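Long-range contact in transcriptional regulator URE2 (Saccharomyces cerevisiae, PDB 1K0D), which represses nitrogen catabolic genes by holding GATA transcription activators in the cytoplasm and also has glutathione peroxidase activity, with a prion domain outside this GST-like region: residues B[159-173]-B[230-243]. Sequence-based numbering, arbitrary orientation.
Sequences RRVYGVVEMALAERR and GINIKIEFPEVYKW
Glu166 grips the first turn of helix 238-248 with both carboxylate oxygens. Glu166 OE1 accepts the backbone N-H of Glu239 at 2.8 Å, on its syn lone pair and with an N-H...O angle of 154°. Val240 N meets Glu166 OE2 at 2.8 Å, also on the syn side but slightly out of the carboxylate plane. The bend at chi2 (73°) turns the carboxylate across the helix start; two near-equal bonds should fix its rotation, and the N-terminal end of the helix would probably favour its charged form.

Beside this pair of hydrogen bonds lies the tight part. Val240 is a knob among Tyr162, Val165, Glu166 and Leu169, its CG2 3.8 Å from Val165 CG1. Leu169 and Val165 lie over one face of the Trp243 indole, Leu169 CD2 being 4.0 Å from the centroid of the five-membered ring, while Trp243 NE1 bonds to Asp216. Tyr162 CB sits over the centre of the Phe237 ring, 3.7 Å from its centroid; the Tyr162 hydroxyl is held by Asn223 and His129.

This is helix packing inside the all-helical C-terminal domain of the glutathione transferase fold: the axes of 159-173 and 238-243 approach to 8.4 Å and cross at 76°, while another side of 159-173 packs on helix 112-142.

Toward solvent the contact is carried by long charged chains. At one end Arg159 NH1 reaches Glu236 OE2 in a salt bridge of weak hydrogen-bond geometry, with Ile231 CG1 over one guanidinium face. At the other, the Glu239 carboxylate is shared: Arg173 NH2 meets Glu239 OE2 at the guanidinium edge in a second bridge of weak geometry, and Lys242 NZ reaches the same oxygen from above the carboxylate plane at 2.9 Å.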
ATOM      1  N   ARG B 159      11.020   0.309 -15.086  1.00 26.44           N
ATOM      2  CA  ARG B 159      11.586  -0.841 -15.803  1.00 27.81           C
ATOM      3  C   ARG B 159      12.204  -1.787 -14.790  1.00 26.50           C
ATOM      4  O   ARG B 159      12.196  -3.004 -14.967  1.00 25.53           O
ATOM      5  CB  ARG B 159      12.682  -0.420 -16.788  1.00 28.93           C
ATOM      6  CG  ARG B 159      12.189   0.214 -18.066  1.00 33.68           C
ATOM      7  CD  ARG B 159      13.367   0.459 -18.999  1.00 38.15           C
ATOM      8  NE  ARG B 159      13.237   1.734 -19.695  1.00 40.97           N
ATOM      9  CZ  ARG B 159      12.485   1.930 -20.768  1.00 39.34           C
ATOM     10  NH1 ARG B 159      11.793   0.931 -21.293  1.00 41.44           N
ATOM     11  NH2 ARG B 159      12.410   3.134 -21.300  1.00 42.74           N
ATOM     12  N   ARG B 160      12.765  -1.213 -13.734  1.00 25.36           N
ATOM     13  CA  ARG B 160      13.378  -2.011 -12.691  1.00 27.22           C
ATOM     14  C   ARG B 160      12.316  -2.868 -11.990  1.00 25.77           C
ATOM     15  O   ARG B 160      12.493  -4.075 -11.834  1.00 26.94           O
ATOM     16  CB  ARG B 160      14.075  -1.102 -11.675  1.00 29.28           C
ATOM     17  CG  ARG B 160      14.667  -1.851 -10.493  1.00 32.64           C
ATOM     18  CD  ARG B 160      14.985  -0.918  -9.347  1.00 34.10           C
ATOM     19  NE  ARG B 160      15.039  -1.660  -8.098  1.00 40.27           N
ATOM     20  CZ  ARG B 160      14.028  -1.785  -7.243  1.00 40.48           C
ATOM     21  NH1 ARG B 160      12.863  -1.205  -7.479  1.00 39.28           N
ATOM     22  NH2 ARG B 160      14.180  -2.527  -6.157  1.00 44.20           N
ATOM     23  N   VAL B 161      11.207  -2.256 -11.581  1.00 24.94           N
ATOM     24  CA  VAL B 161      10.173  -3.020 -10.894  1.00 25.54           C
ATOM     25  C   VAL B 161       9.557  -4.060 -11.821  1.00 26.95           C
ATOM     26  O   VAL B 161       9.177  -5.143 -11.370  1.00 26.58           O
ATOM     27  CB  VAL B 161       9.071  -2.106 -10.279  1.00 26.90           C
ATOM     28  CG1 VAL B 161       9.694  -1.200  -9.222  1.00 28.47           C
ATOM     29  CG2 VAL B 161       8.397  -1.275 -11.343  1.00 28.68           C
ATOM     30  N   TYR B 162       9.464  -3.750 -13.113  1.00 26.19           N
ATOM     31  CA  TYR B 162       8.922  -4.725 -14.048  1.00 26.08           C
ATOM     32  C   TYR B 162       9.897  -5.883 -14.196  1.00 25.34           C
ATOM     33  O   TYR B 162       9.496  -7.012 -14.453  1.00 25.84           O
ATOM     34  CB  TYR B 162       8.616  -4.089 -15.410  1.00 26.54           C
ATOM     35  CG  TYR B 162       7.172  -3.637 -15.510  1.00 25.79           C
ATOM     36  CD1 TYR B 162       6.811  -2.318 -15.252  1.00 25.58           C
ATOM     37  CD2 TYR B 162       6.159  -4.549 -15.787  1.00 25.95           C
ATOM     38  CE1 TYR B 162       5.479  -1.917 -15.263  1.00 24.56           C
ATOM     39  CE2 TYR B 162       4.821  -4.162 -15.801  1.00 27.34           C
ATOM     40  CZ  TYR B 162       4.489  -2.843 -15.537  1.00 25.75           C
ATOM     41  OH  TYR B 162       3.166  -2.454 -15.546  1.00 24.45           O
ATOM     42  N   GLY B 163      11.181  -5.602 -14.005  1.00 25.80           N
ATOM     43  CA  GLY B 163      12.179  -6.652 -14.088  1.00 25.62           C
ATOM     44  C   GLY B 163      12.011  -7.609 -12.918  1.00 26.73           C
ATOM     45  O   GLY B 163      12.250  -8.809 -13.049  1.00 25.89           O
ATOM     46  N   VAL B 164      11.602  -7.079 -11.763  1.00 26.54           N
ATOM     47  CA  VAL B 164      11.383  -7.909 -10.577  1.00 26.73           C
ATOM     48  C   VAL B 164      10.224  -8.868 -10.854  1.00 26.72           C
ATOM     49  O   VAL B 164      10.279 -10.050 -10.505  1.00 26.30           O
ATOM     50  CB  VAL B 164      11.039  -7.047  -9.335  1.00 27.38           C
ATOM     51  CG1 VAL B 164      10.727  -7.937  -8.144  1.00 26.41           C
ATOM     52  CG2 VAL B 164      12.204  -6.125  -9.008  1.00 29.03           C
ATOM     53  N   VAL B 165       9.175  -8.361 -11.490  1.00 25.62           N
ATOM     54  CA  VAL B 165       8.021  -9.193 -11.821  1.00 27.48           C
ATOM     55  C   VAL B 165       8.398 -10.234 -12.886  1.00 28.45           C
ATOM     56  O   VAL B 165       8.021 -11.406 -12.796  1.00 26.92           O
ATOM     57  CB  VAL B 165       6.847  -8.335 -12.351  1.00 26.25           C
ATOM     58  CG1 VAL B 165       5.697  -9.229 -12.770  1.00 23.20           C
ATOM     59  CG2 VAL B 165       6.391  -7.354 -11.270  1.00 26.42           C
ATOM     60  N   GLU B 166       9.145  -9.794 -13.894  1.00 29.81           N
ATOM     61  CA  GLU B 166       9.584 -10.674 -14.973  1.00 31.31           C
ATOM     62  C   GLU B 166      10.385 -11.840 -14.393  1.00 32.49           C
ATOM     63  O   GLU B 166      10.110 -13.002 -14.686  1.00 33.28           O
ATOM     64  CB  GLU B 166      10.455  -9.895 -15.963  1.00 32.17           C
ATOM     65  CG  GLU B 166      10.953 -10.720 -17.138  1.00 34.70           C
ATOM     66  CD  GLU B 166       9.856 -11.042 -18.140  1.00 37.62           C
ATOM     67  OE1 GLU B 166      10.124 -11.808 -19.093  1.00 42.09           O
ATOM     68  OE2 GLU B 166       8.726 -10.528 -17.983  1.00 39.18           O
ATOM     69  N   MET B 167      11.376 -11.517 -13.568  1.00 33.14           N
ATOM     70  CA  MET B 167      12.226 -12.522 -12.939  1.00 35.94           C
ATOM     71  C   MET B 167      11.396 -13.535 -12.144  1.00 36.11           C
ATOM     72  O   MET B 167      11.557 -14.745 -12.309  1.00 36.64           O
ATOM     73  CB  MET B 167      13.253 -11.828 -12.028  1.00 39.61           C
ATOM     74  CG  MET B 167      14.128 -12.763 -11.194  1.00 44.94           C
ATOM     75  SD  MET B 167      15.522 -11.907 -10.372  1.00 52.82           S
ATOM     76  CE  MET B 167      14.671 -11.016  -9.022  1.00 50.24           C
ATOM     77  N   ALA B 168      10.508 -13.044 -11.285  1.00 33.72           N
ATOM     78  CA  ALA B 168       9.669 -13.926 -10.486  1.00 32.76           C
ATOM     79  C   ALA B 168       8.847 -14.860 -11.377  1.00 31.82           C
ATOM     80  O   ALA B 168       8.736 -16.056 -11.097  1.00 31.29           O
ATOM     81  CB  ALA B 168       8.747 -13.107  -9.591  1.00 30.42           C
ATOM     82  N   LEU B 169       8.270 -14.318 -12.446  1.00 30.18           N
ATOM     83  CA  LEU B 169       7.472 -15.140 -13.355  1.00 29.84           C
ATOM     84  C   LEU B 169       8.356 -16.175 -14.056  1.00 29.94           C
ATOM     85  O   LEU B 169       7.958 -17.329 -14.232  1.00 30.55           O
ATOM     86  CB  LEU B 169       6.763 -14.261 -14.391  1.00 26.61           C
ATOM     87  CG  LEU B 169       5.659 -13.343 -13.853  1.00 24.77           C
ATOM     88  CD1 LEU B 169       5.192 -12.398 -14.952  1.00 19.86           C
ATOM     89  CD2 LEU B 169       4.495 -14.187 -13.328  1.00 23.80           C
ATOM     90  N   ALA B 170       9.553 -15.757 -14.453  1.00 30.53           N
ATOM     91  CA  ALA B 170      10.499 -16.649 -15.112  1.00 32.17           C
ATOM     92  C   ALA B 170      10.858 -17.805 -14.183  1.00 33.71           C
ATOM     93  O   ALA B 170      10.892 -18.960 -14.605  1.00 33.95           O
ATOM     94  CB  ALA B 170      11.759 -15.884 -15.501  1.00 29.61           C
ATOM     95  N   GLU B 171      11.122 -17.499 -12.916  1.00 37.55           N
ATOM     96  CA  GLU B 171      11.472 -18.538 -11.948  1.00 40.36           C
ATOM     97  C   GLU B 171      10.327 -19.518 -11.722  1.00 41.04           C
ATOM     98  O   GLU B 171      10.565 -20.709 -11.533  1.00 40.91           O
ATOM     99  CB  GLU B 171      11.878 -17.921 -10.611  1.00 42.17           C
ATOM    100  CG  GLU B 171      13.149 -17.097 -10.672  1.00 48.52           C
ATOM    101  CD  GLU B 171      13.523 -16.519  -9.321  1.00 51.75           C
ATOM    102  OE1 GLU B 171      13.806 -17.310  -8.396  1.00 55.20           O
ATOM    103  OE2 GLU B 171      13.527 -15.276  -9.184  1.00 53.62           O
ATOM    104  N   ARG B 172       9.093 -19.021 -11.732  1.00 41.96           N
ATOM    105  CA  ARG B 172       7.929 -19.888 -11.539  1.00 44.39           C
ATOM    106  C   ARG B 172       7.837 -20.872 -12.704  1.00 46.01           C
ATOM    107  O   ARG B 172       7.471 -22.033 -12.527  1.00 45.51           O
ATOM    108  CB  ARG B 172       6.641 -19.067 -11.495  1.00 43.92           C
ATOM    109  CG  ARG B 172       6.571 -18.020 -10.409  1.00 43.73           C
ATOM    110  CD  ARG B 172       6.375 -18.629  -9.043  1.00 41.28           C
ATOM    111  NE  ARG B 172       6.221 -17.576  -8.047  1.00 43.06           N
ATOM    112  CZ  ARG B 172       7.178 -16.713  -7.716  1.00 42.17           C
ATOM    113  NH1 ARG B 172       8.370 -16.786  -8.301  1.00 41.67           N
ATOM    114  NH2 ARG B 172       6.940 -15.772  -6.812  1.00 37.33           N
ATOM    115  N   ARG B 173       8.163 -20.391 -13.897  1.00 47.69           N
ATOM    116  CA  ARG B 173       8.121 -21.221 -15.089  1.00 50.47           C
ATOM    117  C   ARG B 173       9.222 -22.275 -15.037  1.00 52.97           C
ATOM    118  O   ARG B 173       8.987 -23.454 -15.304  1.00 53.34           O
ATOM    119  CB  ARG B 173       8.283 -20.347 -16.327  1.00 47.11           C
ATOM    120  CG  ARG B 173       8.353 -21.119 -17.627  1.00 47.86           C
ATOM    121  CD  ARG B 173       7.738 -20.302 -18.741  1.00 46.29           C
ATOM    122  NE  ARG B 173       6.287 -20.284 -18.613  1.00 47.17           N
ATOM    123  CZ  ARG B 173       5.517 -19.272 -18.984  1.00 48.26           C
ATOM    124  NH1 ARG B 173       4.205 -19.349 -18.832  1.00 50.16           N
ATOM    125  NH2 ARG B 173       6.058 -18.176 -19.492  1.00 51.14           N
ATOM    126  N   GLY B 230       7.123   5.072 -22.808  1.00 29.41           N
ATOM    127  CA  GLY B 230       8.122   4.420 -23.636  1.00 28.59           C
ATOM    128  C   GLY B 230       8.464   2.981 -23.316  1.00 30.00           C
ATOM    129  O   GLY B 230       9.433   2.453 -23.851  1.00 31.46           O
ATOM    130  N   ILE B 231       7.680   2.333 -22.460  1.00 29.14           N
ATOM    131  CA  ILE B 231       7.958   0.947 -22.110  1.00 28.94           C
ATOM    132  C   ILE B 231       7.106  -0.013 -22.927  1.00 27.67           C
ATOM    133  O   ILE B 231       5.884   0.056 -22.911  1.00 27.42           O
ATOM    134  CB  ILE B 231       7.730   0.696 -20.594  1.00 29.43           C
ATOM    135  CG1 ILE B 231       8.819   1.413 -19.790  1.00 31.50           C
ATOM    136  CG2 ILE B 231       7.760  -0.786 -20.294  1.00 28.12           C
ATOM    137  CD1 ILE B 231       8.637   1.334 -18.284  1.00 34.07           C
ATOM    138  N   ASN B 232       7.770  -0.913 -23.640  1.00 27.90           N
ATOM    139  CA  ASN B 232       7.097  -1.898 -24.481  1.00 29.92           C
ATOM    140  C   ASN B 232       7.195  -3.249 -23.773  1.00 29.05           C
ATOM    141  O   ASN B 232       8.221  -3.925 -23.851  1.00 29.80           O
ATOM    142  CB  ASN B 232       7.790  -1.934 -25.853  1.00 32.23           C
ATOM    143  CG  ASN B 232       7.148  -2.908 -26.828  1.00 35.33           C
ATOM    144  OD1 ASN B 232       7.510  -2.937 -28.008  1.00 39.91           O
ATOM    145  ND2 ASN B 232       6.206  -3.709 -26.350  1.00 34.90           N
ATOM    146  N   ILE B 233       6.128  -3.633 -23.078  1.00 29.00           N
ATOM    147  CA  ILE B 233       6.103  -4.891 -22.325  1.00 29.65           C
ATOM    148  C   ILE B 233       6.292  -6.159 -23.167  1.00 31.48           C
ATOM    149  O   ILE B 233       7.046  -7.062 -22.791  1.00 28.81           O
ATOM    150  CB  ILE B 233       4.780  -5.023 -21.533  1.00 29.14           C
ATOM    151  CG1 ILE B 233       4.725  -3.960 -20.434  1.00 30.94           C
ATOM    152  CG2 ILE B 233       4.665  -6.413 -20.917  1.00 29.10           C
ATOM    153  CD1 ILE B 233       3.388  -3.892 -19.722  1.00 30.39           C
ATOM    154  N   LYS B 234       5.595  -6.227 -24.297  1.00 33.75           N
ATOM    155  CA  LYS B 234       5.674  -7.381 -25.187  1.00 36.53           C
ATOM    156  C   LYS B 234       7.107  -7.716 -25.587  1.00 37.28           C
ATOM    157  O   LYS B 234       7.479  -8.884 -25.676  1.00 38.46           O
ATOM    158  CB  LYS B 234       4.827  -7.119 -26.437  1.00 39.42           C
ATOM    159  CG  LYS B 234       4.839  -8.230 -27.477  1.00 41.84           C
ATOM    160  CD  LYS B 234       3.868  -7.907 -28.607  1.00 42.78           C
ATOM    161  CE  LYS B 234       4.013  -8.877 -29.772  1.00 45.73           C
ATOM    162  NZ  LYS B 234       3.742 -10.286 -29.375  1.00 47.86           N
ATOM    163  N   ILE B 235       7.921  -6.691 -25.809  1.00 37.94           N
ATOM    164  CA  ILE B 235       9.303  -6.901 -26.220  1.00 36.73           C
ATOM    165  C   ILE B 235      10.288  -6.874 -25.063  1.00 36.53           C
ATOM    166  O   ILE B 235      11.230  -7.667 -25.017  1.00 35.17           O
ATOM    167  CB  ILE B 235       9.729  -5.833 -27.245  1.00 38.63           C
ATOM    168  CG1 ILE B 235       8.818  -5.906 -28.472  1.00 38.45           C
ATOM    169  CG2 ILE B 235      11.191  -6.034 -27.642  1.00 39.22           C
ATOM    170  CD1 ILE B 235       9.092  -4.835 -29.492  1.00 41.19           C
ATOM    171  N   GLU B 236      10.068  -5.960 -24.125  1.00 35.77           N
ATOM    172  CA  GLU B 236      10.959  -5.824 -22.982  1.00 35.06           C
ATOM    173  C   GLU B 236      10.766  -6.845 -21.867  1.00 34.30           C
ATOM    174  O   GLU B 236      11.736  -7.225 -21.209  1.00 35.91           O
ATOM    175  CB  GLU B 236      10.831  -4.419 -22.395  1.00 35.81           C
ATOM    176  CG  GLU B 236      11.460  -3.333 -23.243  1.00 35.22           C
ATOM    177  CD  GLU B 236      11.327  -1.964 -22.606  1.00 35.53           C
ATOM    178  OE1 GLU B 236      10.386  -1.225 -22.962  1.00 34.90           O
ATOM    179  OE2 GLU B 236      12.157  -1.637 -21.733  1.00 37.46           O
ATOM    180  N   PHE B 237       9.530  -7.285 -21.643  1.00 32.51           N
ATOM    181  CA  PHE B 237       9.258  -8.246 -20.573  1.00 30.30           C
ATOM    182  C   PHE B 237       8.317  -9.372 -21.006  1.00 29.23           C
ATOM    183  O   PHE B 237       7.151  -9.409 -20.618  1.00 26.64           O
ATOM    184  CB  PHE B 237       8.679  -7.510 -19.354  1.00 28.86           C
ATOM    185  CG  PHE B 237       9.531  -6.361 -18.880  1.00 27.18           C
ATOM    186  CD1 PHE B 237       9.257  -5.059 -19.283  1.00 25.22           C
ATOM    187  CD2 PHE B 237      10.633  -6.587 -18.062  1.00 26.71           C
ATOM    188  CE1 PHE B 237      10.071  -3.998 -18.882  1.00 25.99           C
ATOM    189  CE2 PHE B 237      11.453  -5.534 -17.656  1.00 25.94           C
ATOM    190  CZ  PHE B 237      11.170  -4.235 -18.067  1.00 24.29           C
ATOM    191  N   PRO B 238       8.831 -10.321 -21.807  1.00 30.67           N
ATOM    192  CA  PRO B 238       8.094 -11.475 -22.333  1.00 30.75           C
ATOM    193  C   PRO B 238       7.157 -12.169 -21.339  1.00 29.91           C
ATOM    194  O   PRO B 238       5.967 -12.326 -21.608  1.00 29.71           O
ATOM    195  CB  PRO B 238       9.214 -12.398 -22.815  1.00 31.23           C
ATOM    196  CG  PRO B 238      10.234 -11.436 -23.292  1.00 30.31           C
ATOM    197  CD  PRO B 238      10.257 -10.419 -22.168  1.00 31.72           C
ATOM    198  N   GLU B 239       7.697 -12.600 -20.204  1.00 29.57           N
ATOM    199  CA  GLU B 239       6.886 -13.278 -19.192  1.00 31.08           C
ATOM    200  C   GLU B 239       5.716 -12.409 -18.708  1.00 28.91           C
ATOM    201  O   GLU B 239       4.590 -12.891 -18.570  1.00 28.21           O
ATOM    202  CB  GLU B 239       7.754 -13.684 -17.998  1.00 32.27           C
ATOM    203  CG  GLU B 239       8.680 -14.865 -18.253  1.00 38.09           C
ATOM    204  CD  GLU B 239       7.923 -16.161 -18.510  1.00 40.73           C
ATOM    205  OE1 GLU B 239       7.032 -16.505 -17.703  1.00 43.81           O
ATOM    206  OE2 GLU B 239       8.222 -16.840 -19.515  1.00 43.48           O
ATOM    207  N   VAL B 240       5.982 -11.134 -18.444  1.00 27.41           N
ATOM    208  CA  VAL B 240       4.928 -10.230 -17.987  1.00 27.76           C
ATOM    209  C   VAL B 240       3.881 -10.129 -19.082  1.00 28.51           C
ATOM    210  O   VAL B 240       2.691  -9.978 -18.809  1.00 29.49           O
ATOM    211  CB  VAL B 240       5.476  -8.812 -17.682  1.00 25.84           C
ATOM    212  CG1 VAL B 240       4.328  -7.852 -17.418  1.00 25.29           C
ATOM    213  CG2 VAL B 240       6.393  -8.863 -16.471  1.00 25.41           C
ATOM    214  N   TYR B 241       4.328 -10.236 -20.329  1.00 29.91           N
ATOM    215  CA  TYR B 241       3.416 -10.151 -21.457  1.00 30.31           C
ATOM    216  C   TYR B 241       2.413 -11.298 -21.482  1.00 30.37           C
ATOM    217  O   TYR B 241       1.212 -11.062 -21.612  1.00 31.05           O
ATOM    218  CB  TYR B 241       4.191 -10.122 -22.775  1.00 33.36           C
ATOM    219  CG  TYR B 241       3.287  -9.929 -23.969  1.00 33.42           C
ATOM    220  CD1 TYR B 241       2.650  -8.712 -24.186  1.00 33.60           C
ATOM    221  CD2 TYR B 241       3.018 -10.982 -24.843  1.00 35.20           C
ATOM    222  CE1 TYR B 241       1.763  -8.544 -25.240  1.00 35.61           C
ATOM    223  CE2 TYR B 241       2.128 -10.825 -25.903  1.00 35.39           C
ATOM    224  CZ  TYR B 241       1.505  -9.605 -26.092  1.00 36.68           C
ATOM    225  OH  TYR B 241       0.610  -9.441 -27.122  1.00 39.67           O
ATOM    226  N   LYS B 242       2.893 -12.537 -21.366  1.00 30.07           N
ATOM    227  CA  LYS B 242       1.995 -13.701 -21.380  1.00 30.74           C
ATOM    228  C   LYS B 242       1.008 -13.607 -20.216  1.00 29.34           C
ATOM    229  O   LYS B 242      -0.200 -13.781 -20.372  1.00 27.92           O
ATOM    230  CB  LYS B 242       2.777 -15.007 -21.232  1.00 31.88           C
ATOM    231  CG  LYS B 242       3.834 -15.281 -22.280  1.00 34.08           C
ATOM    232  CD  LYS B 242       4.386 -16.687 -22.067  1.00 36.71           C
ATOM    233  CE  LYS B 242       5.747 -16.877 -22.702  1.00 40.19           C
ATOM    234  NZ  LYS B 242       6.784 -16.109 -21.962  1.00 43.00           N
ATOM    235  N   TRP B 243       1.574 -13.352 -19.045  1.00 29.46           N
ATOM    236  CA  TRP B 243       0.864 -13.208 -17.783  1.00 27.42           C
ATOM    237  C   TRP B 243      -0.298 -12.213 -17.908  1.00 27.54           C
ATOM    238  O   TRP B 243      -1.441 -12.533 -17.581  1.00 29.82           O
ATOM    239  CB  TRP B 243       1.900 -12.747 -16.760  1.00 29.04           C
ATOM    240  CG  TRP B 243       1.445 -12.424 -15.390  1.00 26.14           C
ATOM    241  CD1 TRP B 243       0.957 -13.290 -14.456  1.00 26.55           C
ATOM    242  CD2 TRP B 243       1.601 -11.167 -14.731  1.00 26.57           C
ATOM    243  NE1 TRP B 243       0.819 -12.652 -13.244  1.00 25.58           N
ATOM    244  CE2 TRP B 243       1.208 -11.347 -13.386  1.00 26.41           C
ATOM    245  CE3 TRP B 243       2.044  -9.905 -15.144  1.00 24.83           C
ATOM    246  CZ2 TRP B 243       1.249 -10.307 -12.449  1.00 26.09           C
ATOM    247  CZ3 TRP B 243       2.084  -8.871 -14.212  1.00 26.47           C
ATOM    248  CH2 TRP B 243       1.690  -9.081 -12.880  1.00 25.75           C
TER